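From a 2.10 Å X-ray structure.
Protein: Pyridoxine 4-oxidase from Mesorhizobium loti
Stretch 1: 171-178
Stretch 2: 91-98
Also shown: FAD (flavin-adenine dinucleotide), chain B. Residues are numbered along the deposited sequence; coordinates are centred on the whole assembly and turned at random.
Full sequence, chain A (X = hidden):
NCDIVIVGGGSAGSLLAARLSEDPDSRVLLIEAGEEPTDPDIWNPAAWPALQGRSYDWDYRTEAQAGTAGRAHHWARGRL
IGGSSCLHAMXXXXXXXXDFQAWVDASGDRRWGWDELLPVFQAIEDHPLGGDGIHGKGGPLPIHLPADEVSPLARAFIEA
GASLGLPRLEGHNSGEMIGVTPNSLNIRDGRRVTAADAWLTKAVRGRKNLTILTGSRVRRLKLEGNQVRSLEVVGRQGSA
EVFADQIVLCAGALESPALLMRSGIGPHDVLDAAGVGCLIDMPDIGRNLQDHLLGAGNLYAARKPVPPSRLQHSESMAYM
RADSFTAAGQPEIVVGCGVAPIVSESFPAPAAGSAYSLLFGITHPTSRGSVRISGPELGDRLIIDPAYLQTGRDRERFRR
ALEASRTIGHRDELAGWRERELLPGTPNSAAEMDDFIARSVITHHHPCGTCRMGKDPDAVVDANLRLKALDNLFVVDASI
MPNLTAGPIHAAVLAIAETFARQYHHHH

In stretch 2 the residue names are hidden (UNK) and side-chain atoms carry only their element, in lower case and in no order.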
ATOM      1  N   GLY A 171       8.417 -17.409  -2.000  1.00  8.42           N
ATOM      2  CA  GLY A 171       7.758 -16.128  -2.179  1.00  6.01           C
ATOM      3  C   GLY A 171       6.255 -16.344  -2.154  1.00 13.02           C
ATOM      4  O   GLY A 171       5.796 -17.491  -2.113  1.00 10.18           O
ATOM      5  N   HIS A 172       5.490 -15.253  -2.192  1.00  9.03           N
ATOM      6  CA  HIS A 172       4.050 -15.318  -1.994  1.00  7.98           C
ATOM      7  C   HIS A 172       3.276 -15.217  -3.291  1.00 10.00           C
ATOM      8  O   HIS A 172       2.061 -15.068  -3.259  1.00  7.89           O
ATOM      9  CB  HIS A 172       3.599 -14.153  -1.102  1.00  5.26           C
ATOM     10  CG  HIS A 172       4.067 -14.265   0.310  1.00  7.76           C
ATOM     11  ND1 HIS A 172       5.053 -13.451   0.827  1.00  6.71           N
ATOM     12  CD2 HIS A 172       3.701 -15.103   1.307  1.00  6.13           C
ATOM     13  CE1 HIS A 172       5.269 -13.783   2.088  1.00  5.38           C
ATOM     14  NE2 HIS A 172       4.464 -14.781   2.406  1.00  3.86           N
ATOM     15  N   ASN A 173       3.961 -15.316  -4.424  1.00 10.22           N
ATOM     16  CA  ASN A 173       3.409 -14.757  -5.653  1.00 16.00           C
ATOM     17  C   ASN A 173       2.992 -15.749  -6.738  1.00 12.53           C
ATOM     18  O   ASN A 173       2.606 -15.353  -7.847  1.00  6.44           O
ATOM     19  CB  ASN A 173       4.369 -13.680  -6.175  1.00  7.09           C
ATOM     20  CG  ASN A 173       4.543 -12.552  -5.162  1.00  9.79           C
ATOM     21  OD1 ASN A 173       3.554 -12.067  -4.606  1.00  7.45           O
ATOM     22  ND2 ASN A 173       5.789 -12.185  -4.866  1.00  9.57           N
ATOM     23  N   SER A 174       3.037 -17.034  -6.405  1.00 13.73           N
ATOM     24  CA  SER A 174       2.751 -18.066  -7.382  1.00 13.36           C
ATOM     25  C   SER A 174       1.256 -18.240  -7.622  1.00 12.79           C
ATOM     26  O   SER A 174       0.858 -18.954  -8.541  1.00 11.57           O
ATOM     27  CB  SER A 174       3.316 -19.394  -6.910  1.00  8.96           C
ATOM     28  OG  SER A 174       2.437 -19.966  -5.960  1.00 11.16           O
ATOM     29  N   GLY A 175       0.429 -17.569  -6.820  1.00  9.57           N
ATOM     30  CA  GLY A 175      -0.999 -17.847  -6.812  1.00  7.42           C
ATOM     31  C   GLY A 175      -1.352 -18.591  -5.536  1.00 14.06           C
ATOM     32  O   GLY A 175      -2.521 -18.658  -5.143  1.00 16.91           O
ATOM     33  N   GLU A 176      -0.330 -19.162  -4.898  1.00  8.44           N
ATOM     34  CA  GLU A 176      -0.458 -19.758  -3.569  1.00 12.09           C
ATOM     35  C   GLU A 176       0.217 -18.836  -2.561  1.00 12.98           C
ATOM     36  O   GLU A 176       1.426 -18.602  -2.644  1.00  9.03           O
ATOM     37  CB  GLU A 176       0.196 -21.146  -3.524  1.00 11.22           C
ATOM     38  CG  GLU A 176       0.078 -21.841  -2.159  1.00 18.12           C
ATOM     39  CD  GLU A 176       0.600 -23.268  -2.167  1.00 33.34           C
ATOM     40  OE1 GLU A 176       0.552 -23.935  -1.101  1.00 24.41           O
ATOM     41  OE2 GLU A 176       1.066 -23.716  -3.240  1.00 30.90           O
ATOM     42  N   MET A 177      -0.553 -18.319  -1.607  1.00  8.28           N
ATOM     43  CA  MET A 177      -0.039 -17.294  -0.700  1.00 11.40           C
ATOM     44  C   MET A 177       0.033 -17.769   0.763  1.00 10.68           C
ATOM     45  O   MET A 177       0.843 -17.270   1.557  1.00  7.44           O
ATOM     46  CB  MET A 177      -0.874 -16.009  -0.866  1.00  8.89           C
ATOM     47  CG  MET A 177      -0.498 -14.870   0.036  1.00  5.24           C
ATOM     48  SD  MET A 177      -1.184 -13.327  -0.635  1.00  7.30           S
ATOM     49  CE  MET A 177      -0.545 -12.139   0.555  1.00  5.68           C
ATOM     50  N   ILE A 178      -0.786 -18.758   1.111  1.00 10.70           N
ATOM     51  CA  ILE A 178      -0.733 -19.355   2.450  1.00  6.58           C
ATOM     52  C   ILE A 178       0.460 -20.292   2.534  1.00 13.25           C
ATOM     53  O   ILE A 178       0.619 -21.175   1.687  1.00  8.82           O
ATOM     54  CB  ILE A 178      -2.009 -20.163   2.771  1.00 10.50           C
ATOM     55  CG1 ILE A 178      -3.159 -19.227   3.148  1.00  8.84           C
ATOM     56  CG2 ILE A 178      -1.768 -21.134   3.907  1.00  4.29           C
ATOM     57  CD1 ILE A 178      -4.446 -19.957   3.440  1.00  7.42           C
ATOM     58  N   UNK A  91       8.458  -4.872   0.562  1.00 11.83           N
ATOM     59  CA  UNK A  91       7.886  -6.193   0.370  1.00  8.31           C
ATOM     60  C   UNK A  91       7.132  -6.217  -0.941  1.00 12.16           C
ATOM     61  O   UNK A  91       6.458  -5.229  -1.284  1.00  9.70           O
ATOM     62  N   UNK A  92       7.254  -7.319  -1.682  1.00 10.03           N
ATOM     63  CA  UNK A  92       6.507  -7.495  -2.932  1.00  9.06           C
ATOM     64  C   UNK A  92       5.555  -8.691  -2.819  1.00 12.10           C
ATOM     65  O   UNK A  92       5.996  -9.853  -2.801  1.00  6.46           O
ATOM     66  o   UNK A  92       4.916  -7.875  -9.193  1.00  4.52           O
ATOM     67  c   UNK A  92       6.422  -6.553  -6.118  1.00  5.26           C
ATOM     68  c   UNK A  92       6.503  -8.946  -6.086  1.00  5.68           C
ATOM     69  c   UNK A  92       7.462  -7.698  -4.108  1.00  6.69           C
ATOM     70  c   UNK A  92       5.534  -7.810  -7.966  1.00  9.80           C
ATOM     71  c   UNK A  92       5.803  -6.583  -7.370  1.00  8.51           C
ATOM     72  c   UNK A  92       5.884  -8.988  -7.338  1.00  7.75           C
ATOM     73  c   UNK A  92       6.781  -7.733  -5.462  1.00  5.73           C
ATOM     74  N   UNK A  93       4.258  -8.400  -2.727  1.00  3.69           N
ATOM     75  CA  UNK A  93       3.224  -9.429  -2.638  1.00  3.74           C
ATOM     76  C   UNK A  93       2.136  -9.102  -3.654  1.00  7.03           C
ATOM     77  O   UNK A  93       1.450  -8.094  -3.502  1.00  1.44           O
ATOM     78  c   UNK A  93       3.436 -10.019  -0.108  1.00  3.32           C
ATOM     79  c   UNK A  93       2.585  -9.425  -1.234  1.00  5.71           C
ATOM     80  s   UNK A  93       4.797  -8.966   0.473  1.00  9.73           S
ATOM     81  c   UNK A  93       4.971  -9.630   2.139  1.00  5.31           C
ATOM     82  N   UNK A  94       1.960  -9.937  -4.678  1.00  5.97           N
ATOM     83  CA  UNK A  94       0.899  -9.690  -5.660  1.00  7.40           C
ATOM     84  C   UNK A  94      -0.473  -9.662  -4.989  1.00 10.93           C
ATOM     85  O   UNK A  94      -1.309  -8.807  -5.277  1.00  6.31           O
ATOM     86  c   UNK A  94       1.951 -12.054  -8.566  1.00  8.37           C
ATOM     87  n   UNK A  94       4.064 -12.921 -11.434  1.00 11.17           N
ATOM     88  c   UNK A  94       0.881 -10.781  -6.738  1.00  6.20           C
ATOM     89  c   UNK A  94       3.102 -13.007 -10.530  1.00 10.16           C
ATOM     90  n   UNK A  94       2.972 -12.056  -9.610  1.00  6.73           N
ATOM     91  c   UNK A  94       2.084 -10.830  -7.652  1.00  8.05           C
ATOM     92  n   UNK A  94       2.273 -14.049 -10.541  1.00  7.08           N
ATOM     93  N   UNK A  95      -0.693 -10.597  -4.071  1.00  9.34           N
ATOM     94  CA  UNK A  95      -2.016 -10.812  -3.525  1.00  9.43           C
ATOM     95  C   UNK A  95      -2.427 -12.223  -3.907  1.00  8.69           C
ATOM     96  O   UNK A  95      -1.667 -12.922  -4.584  1.00  5.04           O
ATOM     97  N   UNK A  96      -3.614 -12.644  -3.471  1.00  9.70           N
ATOM     98  CA  UNK A  96      -4.134 -13.980  -3.758  1.00  3.66           C
ATOM     99  C   UNK A  96      -5.206 -13.873  -4.834  1.00  9.36           C
ATOM    100  O   UNK A  96      -5.963 -12.903  -4.843  1.00 12.38           O
ATOM    101  c   UNK A  96      -4.678 -17.160  -2.489  1.00  8.72           C
ATOM    102  c   UNK A  96      -5.272 -15.951  -2.640  1.00 12.18           C
ATOM    103  n   UNK A  96      -5.628 -18.114  -2.757  1.00  6.91           N
ATOM    104  n   UNK A  96      -6.578 -16.208  -2.999  1.00  8.39           N
ATOM    105  c   UNK A  96      -4.737 -14.563  -2.480  1.00  5.97           C
ATOM    106  c   UNK A  96      -6.769 -17.515  -3.053  1.00  9.34           C
ATOM    107  N   UNK A  97      -5.277 -14.857  -5.748  1.00 13.70           N
ATOM    108  CA  UNK A  97      -6.240 -14.821  -6.862  1.00  8.29           C
ATOM    109  C   UNK A  97      -7.668 -14.456  -6.448  1.00 11.78           C
ATOM    110  O   UNK A  97      -8.345 -13.712  -7.173  1.00  9.70           O
ATOM    111  c   UNK A  97      -4.381 -16.032  -5.827  1.00  7.65           C
ATOM    112  c   UNK A  97      -4.776 -16.689  -7.161  1.00 11.00           C
ATOM    113  c   UNK A  97      -6.219 -16.262  -7.379  1.00  4.80           C
ATOM    114  N   UNK A  98      -8.121 -14.972  -5.308  1.00  8.43           N
ATOM    115  CA  UNK A  98      -9.460 -14.662  -4.816  1.00  9.69           C
ATOM    116  C   UNK A  98      -9.635 -13.169  -4.494  1.00 13.37           C
ATOM    117  O   UNK A  98     -10.756 -12.645  -4.587  1.00  9.10           O
ATOM    118  o   UNK A  98      -9.850 -16.893  -3.934  1.00 12.07           O
ATOM    119  c   UNK A  98      -9.795 -15.514  -3.597  1.00  8.07           C
TER
HETATM  120  PA  FAD B 601       1.966   7.101  -3.755  1.00  5.73           P
HETATM  121  O1A FAD B 601       3.092   6.156  -4.151  1.00 11.80           O
HETATM  122  O2A FAD B 601       1.829   7.491  -2.310  1.00 14.87           O
HETATM  123  O5B FAD B 601       2.129   8.431  -4.662  1.00 10.88           O
HETATM  124  C5B FAD B 601       1.424   9.649  -4.444  1.00  9.36           C
HETATM  125  C4B FAD B 601       2.319  10.736  -5.022  1.00  7.48           C
HETATM  126  O4B FAD B 601       1.565  11.872  -5.458  1.00  9.63           O
HETATM  127  C3B FAD B 601       3.303  11.240  -3.975  1.00 14.77           C
HETATM  128  O3B FAD B 601       4.587  11.306  -4.618  1.00  7.86           O
HETATM  129  C2B FAD B 601       2.795  12.630  -3.599  1.00  9.88           C
HETATM  130  O2B FAD B 601       3.873  13.503  -3.221  1.00 13.44           O
HETATM  131  C1B FAD B 601       2.096  13.080  -4.879  1.00  9.52           C
HETATM  132  N9A FAD B 601       0.952  14.020  -4.684  1.00  6.29           N
HETATM  133  C8A FAD B 601      -0.023  13.927  -3.754  1.00  7.45           C
HETATM  134  N7A FAD B 601      -0.911  14.950  -3.893  1.00  6.62           N
HETATM  135  C5A FAD B 601      -0.512  15.718  -4.934  1.00  8.04           C
HETATM  136  C6A FAD B 601      -1.003  16.945  -5.615  1.00  9.04           C
HETATM  137  N6A FAD B 601      -2.147  17.577  -5.198  1.00  5.51           N
HETATM  138  N1A FAD B 601      -0.278  17.414  -6.670  1.00 12.05           N
HETATM  139  C2A FAD B 601       0.841  16.795  -7.099  1.00 11.02           C
HETATM  140  N3A FAD B 601       1.330  15.675  -6.521  1.00 10.89           N
HETATM  141  C4A FAD B 601       0.713  15.095  -5.453  1.00  7.67           C
HETATM  142  N1  FAD B 601       3.552  -1.723   0.001  1.00  3.53           N
HETATM  143  C2  FAD B 601       4.029  -2.947  -0.292  1.00  5.81           C
HETATM  144  O2  FAD B 601       3.460  -3.608  -1.190  1.00  5.95           O
HETATM  145  N3  FAD B 601       5.070  -3.495   0.362  1.00  6.79           N
HETATM  146  C4  FAD B 601       5.723  -2.847   1.342  1.00 17.18           C
HETATM  147  O4  FAD B 601       6.687  -3.378   1.954  1.00 23.04           O
HETATM  148  C4X FAD B 601       5.257  -1.494   1.722  1.00 13.55           C
HETATM  149  N5  FAD B 601       5.843  -0.780   2.705  1.00 19.64           N
HETATM  150  C5X FAD B 601       5.407   0.466   3.018  1.00 22.62           C
HETATM  151  C6  FAD B 601       6.026   1.198   4.029  1.00 21.04           C
HETATM  152  C7  FAD B 601       5.584   2.479   4.345  1.00 21.08           C
HETATM  153  C7M FAD B 601       6.268   3.259   5.440  1.00 14.12           C
HETATM  154  C8  FAD B 601       4.442   3.075   3.597  1.00 18.15           C
HETATM  155  C8M FAD B 601       3.962   4.458   3.947  1.00 13.74           C
HETATM  156  C9  FAD B 601       3.816   2.353   2.582  1.00  9.98           C
HETATM  157  C9A FAD B 601       4.261   1.066   2.278  1.00 12.21           C
HETATM  158  N10 FAD B 601       3.635   0.326   1.260  1.00 10.91           N
HETATM  159  C10 FAD B 601       4.111  -0.959   0.962  1.00  8.81           C
HETATM  160  C1' FAD B 601       2.496   0.894   0.527  1.00 10.97           C
HETATM  161  C2' FAD B 601       2.860   1.345  -0.878  1.00 10.50           C
HETATM  162  O2' FAD B 601       4.086   2.094  -0.854  1.00 13.30           O
HETATM  163  C3' FAD B 601       1.707   2.218  -1.377  1.00  9.79           C
HETATM  164  O3' FAD B 601       0.481   1.486  -1.210  1.00  5.53           O
HETATM  165  C4' FAD B 601       1.890   2.605  -2.834  1.00 10.95           C
HETATM  166  O4' FAD B 601       3.156   3.277  -2.960  1.00 14.26           O
HETATM  167  C5' FAD B 601       0.745   3.498  -3.324  1.00  6.90           C
HETATM  168  O5' FAD B 601       1.178   4.167  -4.507  1.00 11.88           O
HETATM  169  P   FAD B 601       0.245   5.285  -5.171  1.00 12.17           P
HETATM  170  O1P FAD B 601       0.703   5.579  -6.594  1.00  8.76           O
HETATM  171  O2P FAD B 601      -1.210   4.943  -4.918  1.00  5.02           O
HETATM  172  O3P FAD B 601       0.537   6.556  -4.238  1.00  7.05           O
HETATM  173  O   HOH W   1       6.536 -12.238  -1.003  1.00  4.75           O
HETATM  174  O   HOH W   2      -0.004 -15.383  -4.890  1.00  4.47           O
HETATM  175  O   HOH W   3       1.231 -12.151  -2.611  1.00  6.60           O

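Position 91 has backbone atoms and nothing more, which identifies Gly91. It does not touch stretch 1; its partner is the flavin. Gly91 N donates to FAD O4 at 2.7 Å, FAD N3 donates to Gly91 O at 2.8 Å, and an ideal CB would be crowded by FAD O4 at 3.2 Å, so the missing side chain suits this close pairing.

Position 92 carries one carbon followed by a ring of six carbons bearing one oxygen, the pattern of a phenol: Tyr92. Its chi1 of -173° (t) belongs to a side chain whose CA-to-CB bond points sideways, yet the ring comes within reach of stretch 1, with Asn173 ND2 3.5 Å from Tyr92 CD2, at the ring edge and near its plane. The backbone matters more: Asn173 ND2 donates to Tyr92 O at 3.1 Å with an angle of 170°, close to linear.

At position 93 the chain is unbranched, two carbons, a sulfur and a terminal carbon, hence Met93. Met93 CG lies 3.9 Å from His172 ND1, and Met93 SD sits 5.4 Å from the centroid of the His172 ring (CG, ND1, CD2, CE1 and NE2), 56° off its normal, an oblique approach.

Position 94 has three carbons, a nitrogen, and a carbon carrying two more nitrogens. This is a guanidinium, so the residue is Arg94. Its chain is extended beyond chi1 (175°, 171° and 179°), and Arg94 NH1 reaches 3.0 Å from Asn173 O, while all three guanidinium nitrogens are hydrogen-bonded elsewhere in the structure. Arg94 N donates to Asn173 OD1 at 2.7 Å and 168°.

Position 95 again lacks side-chain atoms, giving Gly95. Its phi/psi of 117/178 would jam a CB against the carbonyl O of the preceding residue, which by itself calls for glycine. Met177 SD packs 3.7 Å from Gly95 C.

One carbon and a five-membered ring of three carbons and two nitrogens at position 96 define an imidazole, His96. Gly175 O lies 3.7 Å from His96 CD2, and Met177 CB is at the ring edge. His96 ND1 accepts from the backbone N of position 98 at 3.0 Å, an N-cap.

At position 97 three carbons close a ring onto the backbone nitrogen: Pro97. Gly175 O is 3.3 Å from Pro97 CD.

Position 98, one carbon then one oxygen, is Ser98, out of reach of stretch 1.

The contact, burying 509 Å² in total, centres on the Asn173 amide, whose ND2 and OD1 satisfy the backbone of Tyr92 and Arg94 respectively. Waters extend this polar core: one donates to His172 O at 2.7 Å and Gly95 O at 3.0 Å while accepting from Gly175 N at 2.9 Å; another accepts from Gly95 N at 2.9 Å and donates to Asn173 OD1 at 3.1 Å. Met177 and Met93 add nonpolar packing around these bonds.

Stretch 2, residues 91-98: GYMRGHPS
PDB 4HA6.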